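Local coordinates for hypothetical exported protein (Streptococcus pyogenes, PDB 3PSQ) that is a class B sortase involved in pilus assembly, probably acting as a cysteine transpeptidase that joins pilin subunits through an acyl-thioester intermediate, at residues A[24-29]-A[122-127]; A[48-53]-A[63-68]; A[131-136]-A[183-188]. All coordinates share one frame; numbering follows the deposited sequence.

Interaction 1: residues A[24-29]-A[122-127]; sequences VQFDDL and SIETKT. With ZN (zinc ion), chain N; ACY (acetic acid), chain F.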
loop_
_atom_site.group_PDB
_atom_site.type_symbol
_atom_site.label_atom_id
_atom_site.label_comp_id
_atom_site.label_asym_id
_atom_site.label_seq_id
_atom_site.Cartn_x
_atom_site.Cartn_y
_atom_site.Cartn_z
ATOM N N VAL A 24 8.775 2.999 19.936
ATOM C CA VAL A 24 9.052 1.795 20.747
ATOM C C VAL A 24 9.510 0.578 19.901
ATOM O O VAL A 24 10.386 -0.182 20.348
ATOM C CB VAL A 24 7.854 1.444 21.701
ATOM C CG1 VAL A 24 8.055 0.084 22.422
ATOM C CG2 VAL A 24 7.652 2.572 22.728
ATOM N N GLN A 25 8.978 0.427 18.679
ATOM C CA GLN A 25 9.194 -0.813 17.917
ATOM C C GLN A 25 10.158 -0.815 16.696
ATOM O O GLN A 25 10.814 -1.836 16.457
ATOM C CB GLN A 25 7.846 -1.428 17.507
ATOM C CG GLN A 25 6.812 -1.546 18.601
ATOM C CD GLN A 25 5.446 -1.974 18.061
ATOM O OE1 GLN A 25 5.311 -2.313 16.882
ATOM N NE2 GLN A 25 4.434 -1.972 18.923
ATOM N N PHE A 26 10.241 0.284 15.940
ATOM C CA PHE A 26 10.848 0.271 14.593
ATOM C C PHE A 26 12.299 -0.187 14.533
ATOM O O PHE A 26 12.648 -1.118 13.796
ATOM C CB PHE A 26 10.672 1.634 13.911
ATOM C CG PHE A 26 10.901 1.630 12.408
ATOM C CD1 PHE A 26 10.651 0.504 11.626
ATOM C CD2 PHE A 26 11.321 2.782 11.771
ATOM C CE1 PHE A 26 10.829 0.532 10.240
ATOM C CE2 PHE A 26 11.508 2.822 10.397
ATOM C CZ PHE A 26 11.275 1.683 9.637
ATOM N N ASP A 27 13.157 0.475 15.301
ATOM C CA ASP A 27 14.558 0.095 15.370
ATOM C C ASP A 27 14.718 -1.356 15.771
ATOM O O ASP A 27 15.490 -2.083 15.167
ATOM C CB ASP A 27 15.315 0.994 16.353
ATOM C CG ASP A 27 15.520 2.401 15.808
ATOM O OD1 ASP A 27 16.033 2.534 14.672
ATOM O OD2 ASP A 27 15.152 3.371 16.512
ATOM N N ASP A 28 13.981 -1.777 16.783
ATOM C CA ASP A 28 14.075 -3.149 17.263
ATOM C C ASP A 28 13.618 -4.160 16.225
ATOM O O ASP A 28 14.271 -5.162 16.038
ATOM C CB ASP A 28 13.249 -3.335 18.528
ATOM C CG ASP A 28 13.984 -2.905 19.773
ATOM O OD1 ASP A 28 15.137 -2.427 19.668
ATOM O OD2 ASP A 28 13.386 -3.046 20.873
ATOM N N LEU A 29 12.491 -3.912 15.567
ATOM C CA LEU A 29 12.074 -4.772 14.464
ATOM C C LEU A 29 13.127 -4.850 13.398
ATOM O O LEU A 29 13.431 -5.929 12.890
ATOM C CB LEU A 29 10.734 -4.330 13.853
ATOM C CG LEU A 29 9.606 -4.577 14.829
ATOM C CD1 LEU A 29 8.279 -4.083 14.345
ATOM C CD2 LEU A 29 9.569 -6.070 15.159
ATOM N N SER A 122 1.817 8.557 5.140
ATOM C CA SER A 122 3.230 8.807 5.123
ATOM C C SER A 122 4.031 7.551 5.419
ATOM O O SER A 122 3.542 6.639 6.086
ATOM C CB SER A 122 3.547 9.899 6.147
ATOM O OG SER A 122 3.199 9.472 7.446
ATOM N N ILE A 123 5.265 7.508 4.930
ATOM C CA ILE A 123 6.080 6.344 5.094
ATOM C C ILE A 123 7.422 6.800 5.627
ATOM O O ILE A 123 7.920 7.828 5.205
ATOM C CB ILE A 123 6.247 5.586 3.749
ATOM C CG1 ILE A 123 4.987 4.784 3.433
ATOM C CG2 ILE A 123 7.481 4.678 3.756
ATOM C CD1 ILE A 123 4.879 4.413 1.972
ATOM N N GLU A 124 8.005 6.045 6.549
ATOM C CA GLU A 124 9.367 6.279 6.922
ATOM C C GLU A 124 10.191 5.053 6.569
ATOM O O GLU A 124 9.854 3.930 6.980
ATOM C CB GLU A 124 9.474 6.554 8.415
ATOM C CG GLU A 124 10.902 6.707 8.896
ATOM C CD GLU A 124 10.971 7.340 10.276
ATOM O OE1 GLU A 124 9.917 7.690 10.840
ATOM O OE2 GLU A 124 12.077 7.501 10.810
ATOM N N THR A 125 11.293 5.272 5.855
ATOM C CA THR A 125 12.098 4.169 5.393
ATOM C C THR A 125 13.071 3.729 6.463
ATOM O O THR A 125 13.120 4.315 7.546
ATOM C CB THR A 125 12.843 4.484 4.073
ATOM O OG1 THR A 125 13.963 5.325 4.355
ATOM C CG2 THR A 125 11.890 5.130 3.044
ATOM N N LYS A 126 13.830 2.685 6.164
ATOM C CA LYS A 126 14.772 2.157 7.125
ATOM C C LYS A 126 16.010 3.027 7.270
ATOM O O LYS A 126 16.743 2.898 8.252
ATOM C CB LYS A 126 15.156 0.718 6.814
ATOM C CG LYS A 126 15.905 0.487 5.529
ATOM C CD LYS A 126 16.501 -0.919 5.542
ATOM C CE LYS A 126 16.903 -1.335 4.158
ATOM N NZ LYS A 126 16.710 -2.819 3.981
ATOM N N THR A 127 16.256 3.898 6.294
ATOM C CA THR A 127 17.328 4.880 6.440
ATOM C C THR A 127 16.762 6.141 7.075
ATOM O O THR A 127 17.470 7.118 7.199
ATOM C CB THR A 127 18.018 5.247 5.105
ATOM O OG1 THR A 127 17.049 5.810 4.214
ATOM C CG2 THR A 127 18.678 4.037 4.470
HETATM ZN ZN ZN N . 12.333 8.121 12.877
HETATM C C ACY F . 5.769 7.834 9.241
HETATM O O ACY F . 5.783 7.344 10.393
HETATM O OXT ACY F . 5.228 7.260 8.271
HETATM C CH3 ACY F . 6.428 9.170 9.011
HETATM O O HOH W 1 12.122 6.113 13.891
#
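Phe26 reaches from helix 22-32, the N-terminal helix packed on the sortase beta-barrel, to the end of strand 120-125, where it meets Glu124 and Thr125. The tight part of the contact is this one ring. With CG anti to the backbone N (chi1 -164°), the phenyl group extends from the helix until CE2 lies 3.6 Å from Thr125 O, which sits at the ring edge near its plane. The edge C-H groups carry slight positive charge, which probably suits this oxygen. Glu124 O is approached obliquely by CZ, at 3.8 Å, and the methylene CG of Glu124 comes within 4.2 Å of CE2. Lys128, from the following loop, also touches the ring.

The loose, solvent side is at Lys126, which brushes the ring through its backbone, its CA 4.3 Å from CZ, while its amine end leads away. Separate from it is a buried polar group, the carboxylate of the extended Glu124 side chain: OE1 forms a salt bridge with Lys22, and OE2 binds a zinc ion. Lys22 also bonds an acetate, probably from the crystallisation liquor, which accepts a hydrogen bond from Ser122. At the zinc ion, Glu124 OE2 stands 2.2 Å away and a water 2.3 Å.

Interaction 2: residues A[48-53]-A[63-68]; sequences DYPIVQ and KSVEGE
Strand 48-53 of the sortase beta-barrel faces the irregular segment 63-68, and the backbones come closest at Val52 and Val65, whose CA atoms are 6.6 Å apart. No hydrogen bond joins the two, so the segment packs against the strand without extending the sheet. It is shaped by a type I beta turn from Ser64 to Gly67, closed by Gly67 N to Ser64 O at 2.8 Å. Gly67 has a positive phi of 96°, a conformation glycine adopts readily. A second backbone bond, Ser64 N to Glu68 O, closes the loop just beyond the turn.

Val65, at the second turn position, carries the contact. Its CG1 lies anti to the carbonyl carbon (chi1 -63°) and meets two strand residues: Pro50 CG at 4.1 Å and Val52 CG1, also at 4.1 Å. CG2 touches the same Pro50 CG, so the valine fork straddles the proline ring carbon, the two side chains crossing at about a right angle. Leu29 of helix 22-32 packs on both Pro50 and Val65, and Val65 O accepts a hydrogen bond from Asn33, linking the turn to the residue just after that helix. Within the segment, Ser64 OG donates to the anti lone pair of Glu66 OE1 and receives Glu68 N at 3.2 Å, with an N-H...O angle of 158°.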
loop_
_atom_site.group_PDB
_atom_site.type_symbol
_atom_site.label_atom_id
_atom_site.label_comp_id
_atom_site.label_asym_id
_atom_site.label_seq_id
_atom_site.Cartn_x
_atom_site.Cartn_y
_atom_site.Cartn_z
ATOM N N ASP A 48 -0.772 2.082 11.333
ATOM C CA ASP A 48 0.400 2.677 11.944
ATOM C C ASP A 48 1.299 1.473 12.200
ATOM O O ASP A 48 1.339 0.941 13.295
ATOM C CB ASP A 48 -0.026 3.359 13.250
ATOM C CG ASP A 48 1.098 4.131 13.927
ATOM O OD1 ASP A 48 2.138 4.434 13.283
ATOM O OD2 ASP A 48 0.899 4.421 15.126
ATOM N N TYR A 49 2.001 1.024 11.172
ATOM C CA TYR A 49 2.604 -0.301 11.252
ATOM C C TYR A 49 3.960 -0.377 10.630
ATOM O O TYR A 49 4.214 0.294 9.621
ATOM C CB TYR A 49 1.751 -1.351 10.520
ATOM C CG TYR A 49 0.283 -1.370 10.824
ATOM C CD1 TYR A 49 -0.219 -1.347 12.152
ATOM C CD2 TYR A 49 -0.616 -1.455 9.778
ATOM C CE1 TYR A 49 -1.635 -1.407 12.356
ATOM C CE2 TYR A 49 -1.959 -1.494 9.974
ATOM C CZ TYR A 49 -2.477 -1.482 11.233
ATOM O OH TYR A 49 -3.881 -1.507 11.266
ATOM N N PRO A 50 4.807 -1.275 11.169
ATOM C CA PRO A 50 6.024 -1.642 10.469
ATOM C C PRO A 50 5.669 -2.439 9.202
ATOM O O PRO A 50 4.628 -3.112 9.166
ATOM C CB PRO A 50 6.760 -2.522 11.484
ATOM C CG PRO A 50 5.585 -3.183 12.326
ATOM C CD PRO A 50 4.553 -2.104 12.383
ATOM N N ILE A 51 6.502 -2.320 8.162
ATOM C CA ILE A 51 6.251 -2.950 6.836
ATOM C C ILE A 51 7.430 -3.835 6.527
ATOM O O ILE A 51 8.569 -3.455 6.749
ATOM C CB ILE A 51 6.118 -1.910 5.689
ATOM C CG1 ILE A 51 4.986 -0.886 5.975
ATOM C CG2 ILE A 51 5.898 -2.585 4.340
ATOM C CD1 ILE A 51 3.543 -1.459 6.111
ATOM N N VAL A 52 7.152 -5.032 6.022
ATOM C CA VAL A 52 8.215 -5.908 5.580
ATOM C C VAL A 52 8.211 -6.015 4.075
ATOM O O VAL A 52 7.205 -5.718 3.417
ATOM C CB VAL A 52 8.093 -7.339 6.155
ATOM C CG1 VAL A 52 8.380 -7.338 7.645
ATOM C CG2 VAL A 52 6.713 -7.937 5.824
ATOM N N GLN A 53 9.339 -6.476 3.539
ATOM C CA GLN A 53 9.351 -6.971 2.182
ATOM C C GLN A 53 9.867 -8.395 2.187
ATOM O O GLN A 53 10.961 -8.664 2.716
ATOM C CB GLN A 53 10.237 -6.131 1.271
ATOM C CG GLN A 53 10.310 -6.701 -0.163
ATOM C CD GLN A 53 11.229 -5.884 -1.045
ATOM O OE1 GLN A 53 12.440 -5.874 -0.842
ATOM N NE2 GLN A 53 10.657 -5.188 -2.024
ATOM N N LYS A 63 3.288 -15.294 8.472
ATOM C CA LYS A 63 4.512 -14.881 9.135
ATOM C C LYS A 63 4.367 -13.471 9.702
ATOM O O LYS A 63 3.849 -12.575 9.039
ATOM C CB LYS A 63 5.657 -14.942 8.126
ATOM C CG LYS A 63 7.040 -14.775 8.713
ATOM C CD LYS A 63 7.961 -15.112 7.553
ATOM C CE LYS A 63 9.400 -15.023 7.892
ATOM N NZ LYS A 63 10.168 -15.209 6.610
ATOM N N SER A 64 4.852 -13.260 10.915
ATOM C CA SER A 64 4.785 -11.937 11.563
ATOM C C SER A 64 5.974 -11.051 11.193
ATOM O O SER A 64 6.996 -11.527 10.691
ATOM C CB SER A 64 4.822 -12.133 13.075
ATOM O OG SER A 64 6.087 -12.665 13.417
ATOM N N VAL A 65 5.872 -9.764 11.506
ATOM C CA VAL A 65 6.989 -8.847 11.308
ATOM C C VAL A 65 8.242 -9.291 12.040
ATOM O O VAL A 65 9.339 -9.022 11.570
ATOM C CB VAL A 65 6.637 -7.375 11.621
ATOM C CG1 VAL A 65 5.586 -6.913 10.677
ATOM C CG2 VAL A 65 6.146 -7.188 13.079
ATOM N N GLU A 66 8.105 -10.009 13.151
ATOM C CA GLU A 66 9.298 -10.496 13.852
ATOM C C GLU A 66 9.916 -11.687 13.127
ATOM O O GLU A 66 11.019 -12.081 13.456
ATOM C CB GLU A 66 9.014 -10.911 15.315
ATOM C CG GLU A 66 8.572 -9.817 16.249
ATOM C CD GLU A 66 7.061 -9.595 16.190
ATOM O OE1 GLU A 66 6.359 -10.278 15.422
ATOM O OE2 GLU A 66 6.557 -8.716 16.919
ATOM N N GLY A 67 9.217 -12.266 12.154
ATOM C CA GLY A 67 9.768 -13.384 11.405
ATOM C C GLY A 67 9.344 -14.754 11.895
ATOM O O GLY A 67 9.978 -15.765 11.558
ATOM N N GLU A 68 8.274 -14.815 12.696
ATOM C CA GLU A 68 7.827 -16.101 13.195
ATOM C C GLU A 68 6.487 -16.475 12.613
ATOM O O GLU A 68 5.804 -15.658 11.981
ATOM C CB GLU A 68 7.716 -16.089 14.726
ATOM C CG GLU A 68 9.056 -16.093 15.465
ATOM C CD GLU A 68 8.867 -16.283 16.959
ATOM O OE1 GLU A 68 7.941 -15.649 17.520
ATOM O OE2 GLU A 68 9.621 -17.080 17.581
#

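Interaction 3: residues A[131-136]-A[183-188]; sequences LKINIF and RFVALS
Phe136 and Phe184 meet rim to rim, with neither ring over the face of the other. Their centroids are 5.9 Å apart and the planes are inclined at 74°, so the pair is steeply turned without being a T-shaped stack. The closest approach, Phe136 CE2 to Phe184 CD1 at 3.6 Å, is at the edge and near the plane of both rings. The neighbouring Phe136 CZ and Phe184 CE1 complete the meeting of the two edges. Phe162 of helix 159-167 meets the Phe184 ring, and Ile202 and Gln204 of strand 197-205 touch Phe136 and Phe184 respectively.

A second point of contact lies where the two backbones come nearest. Ile133 CG1 stands 4.1 Å from Val185 CG2, the side chains crossing at about a right angle. Val185 places CG2 anti to its carbonyl carbon while CG1 takes the position opposite the backbone N (chi1 -177°), and it is the CG2 branch that reaches the isoleucine. Phe121 of strand 120-125 packs on both residues.

Strand 130-142 and strand 184-190, which ends at the predicted catalytic Cys190, flank strand 197-205 in the sortase beta-barrel. They share no hydrogen bond in these segments, and the CA atoms of Ile133 and Val185 remain 7.3 Å apart. With only hydrocarbon meeting, the fit rests on shape and burial and not on directed bonds.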
loop_
_atom_site.group_PDB
_atom_site.type_symbol
_atom_site.label_atom_id
_atom_site.label_comp_id
_atom_site.label_asym_id
_atom_site.label_seq_id
_atom_site.Cartn_x
_atom_site.Cartn_y
_atom_site.Cartn_z
ATOM N N LEU A 131 8.492 10.184 3.835
ATOM C CA LEU A 131 7.824 10.460 2.603
ATOM C C LEU A 131 6.389 10.792 2.927
ATOM O O LEU A 131 5.834 10.289 3.882
ATOM C CB LEU A 131 7.907 9.270 1.638
ATOM C CG LEU A 131 9.277 8.598 1.549
ATOM C CD1 LEU A 131 9.182 7.193 0.965
ATOM C CD2 LEU A 131 10.247 9.480 0.743
ATOM N N LYS A 132 5.806 11.679 2.143
ATOM C CA LYS A 132 4.436 12.052 2.319
ATOM C C LYS A 132 3.806 11.667 1.019
ATOM O O LYS A 132 4.370 11.910 -0.051
ATOM C CB LYS A 132 4.306 13.557 2.575
ATOM C CG LYS A 132 2.897 14.058 2.697
ATOM C CD LYS A 132 2.907 15.541 3.087
ATOM C CE LYS A 132 1.712 16.277 2.451
ATOM N NZ LYS A 132 1.677 17.733 2.810
ATOM N N ILE A 133 2.659 11.026 1.103
ATOM C CA ILE A 133 1.997 10.587 -0.095
ATOM C C ILE A 133 0.663 11.272 -0.147
ATOM O O ILE A 133 -0.053 11.247 0.840
ATOM C CB ILE A 133 1.802 9.038 -0.074
ATOM C CG1 ILE A 133 3.152 8.327 -0.114
ATOM C CG2 ILE A 133 0.958 8.591 -1.208
ATOM C CD1 ILE A 133 3.809 8.119 1.244
ATOM N N ASN A 134 0.327 11.877 -1.289
ATOM C CA ASN A 134 -0.960 12.549 -1.473
ATOM C C ASN A 134 -1.996 11.591 -2.120
ATOM O O ASN A 134 -1.835 11.197 -3.279
ATOM C CB ASN A 134 -0.787 13.790 -2.392
ATOM C CG ASN A 134 0.235 14.796 -1.861
ATOM O OD1 ASN A 134 0.079 15.324 -0.758
ATOM N ND2 ASN A 134 1.277 15.067 -2.645
ATOM N N ILE A 135 -3.058 11.247 -1.401
ATOM C CA ILE A 135 -4.043 10.280 -1.894
ATOM C C ILE A 135 -4.906 10.872 -3.005
ATOM O O ILE A 135 -5.422 11.985 -2.861
ATOM C CB ILE A 135 -4.971 9.780 -0.727
ATOM C CG1 ILE A 135 -4.128 9.194 0.420
ATOM C CG2 ILE A 135 -6.055 8.816 -1.255
ATOM C CD1 ILE A 135 -4.911 8.897 1.695
ATOM N N PHE A 136 -5.094 10.156 -4.107
ATOM C CA PHE A 136 -5.976 10.688 -5.145
ATOM C C PHE A 136 -7.064 9.734 -5.613
ATOM O O PHE A 136 -7.942 10.156 -6.330
ATOM C CB PHE A 136 -5.194 11.229 -6.354
ATOM C CG PHE A 136 -4.435 10.182 -7.117
ATOM C CD1 PHE A 136 -5.039 9.481 -8.147
ATOM C CD2 PHE A 136 -3.115 9.907 -6.806
ATOM C CE1 PHE A 136 -4.337 8.499 -8.851
ATOM C CE2 PHE A 136 -2.394 8.934 -7.511
ATOM C CZ PHE A 136 -2.998 8.240 -8.530
ATOM N N ARG A 183 6.008 9.716 -8.577
ATOM C CA ARG A 183 5.969 8.335 -8.077
ATOM C C ARG A 183 4.690 8.036 -7.284
ATOM O O ARG A 183 4.123 8.900 -6.609
ATOM C CB ARG A 183 7.182 8.031 -7.200
ATOM C CG ARG A 183 8.539 8.125 -7.880
ATOM C CD ARG A 183 9.630 7.927 -6.815
ATOM N NE ARG A 183 9.944 9.192 -6.165
ATOM C CZ ARG A 183 10.384 9.356 -4.917
ATOM N NH1 ARG A 183 10.585 8.328 -4.101
ATOM N NH2 ARG A 183 10.625 10.592 -4.477
ATOM N N PHE A 184 4.277 6.780 -7.316
ATOM C CA PHE A 184 2.989 6.394 -6.742
ATOM C C PHE A 184 3.149 5.323 -5.674
ATOM O O PHE A 184 4.134 4.607 -5.655
ATOM C CB PHE A 184 2.072 5.941 -7.864
ATOM C CG PHE A 184 1.854 7.002 -8.908
ATOM C CD1 PHE A 184 0.829 7.931 -8.768
ATOM C CD2 PHE A 184 2.696 7.098 -10.024
ATOM C CE1 PHE A 184 0.641 8.929 -9.721
ATOM C CE2 PHE A 184 2.492 8.089 -10.989
ATOM C CZ PHE A 184 1.456 9.003 -10.827
ATOM N N VAL A 185 2.208 5.276 -4.743
ATOM C CA VAL A 185 2.197 4.255 -3.694
ATOM C C VAL A 185 0.759 3.822 -3.493
ATOM O O VAL A 185 -0.157 4.659 -3.346
ATOM C CB VAL A 185 2.799 4.701 -2.334
ATOM C CG1 VAL A 185 2.794 3.521 -1.381
ATOM C CG2 VAL A 185 4.200 5.145 -2.482
ATOM N N ALA A 186 0.576 2.507 -3.536
ATOM C CA ALA A 186 -0.728 1.901 -3.440
ATOM C C ALA A 186 -0.749 1.000 -2.200
ATOM O O ALA A 186 0.251 0.349 -1.868
ATOM C CB ALA A 186 -1.006 1.096 -4.699
ATOM N N LEU A 187 -1.860 1.037 -1.488
ATOM C CA LEU A 187 -2.122 0.144 -0.372
ATOM C C LEU A 187 -3.370 -0.656 -0.755
ATOM O O LEU A 187 -4.376 -0.090 -1.181
ATOM C CB LEU A 187 -2.418 0.914 0.918
ATOM C CG LEU A 187 -1.684 2.205 1.239
ATOM C CD1 LEU A 187 -2.443 2.934 2.396
ATOM C CD2 LEU A 187 -0.236 1.892 1.598
ATOM N N SER A 188 -3.312 -1.965 -0.552
ATOM C CA SER A 188 -4.339 -2.847 -1.079
ATOM C C SER A 188 -4.563 -4.125 -0.238
ATOM O O SER A 188 -3.634 -4.676 0.386
ATOM C CB SER A 188 -3.943 -3.254 -2.505
ATOM O OG SER A 188 -5.004 -3.914 -3.167
#

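Interaction 3 lies deepest, about 7 Å from the chain centre to its own centre, and is wholly apolar; interactions 1 and 2 sit farther out, about 16 and 14 Å. Interaction 2 is also apolar, its polar bonds lying within segment 63-68; interaction 1 alone sets a ring beside carbonyl oxygens and a zinc-bound carboxylate. The outer two are neighbours: Leu29 CD1 of helix 22-32 lies 3.5 Å from Pro50 CG and 4.0 Å from Val65 CG2, packing on both segments of interaction 2. Interactions 1 and 3 each use one of two adjacent antiparallel strands, 120-125 and 130-142, with Ile123 O and Leu131 N 2.8 Å apart in a probable hydrogen bond. Interactions 2 and 3 do not touch.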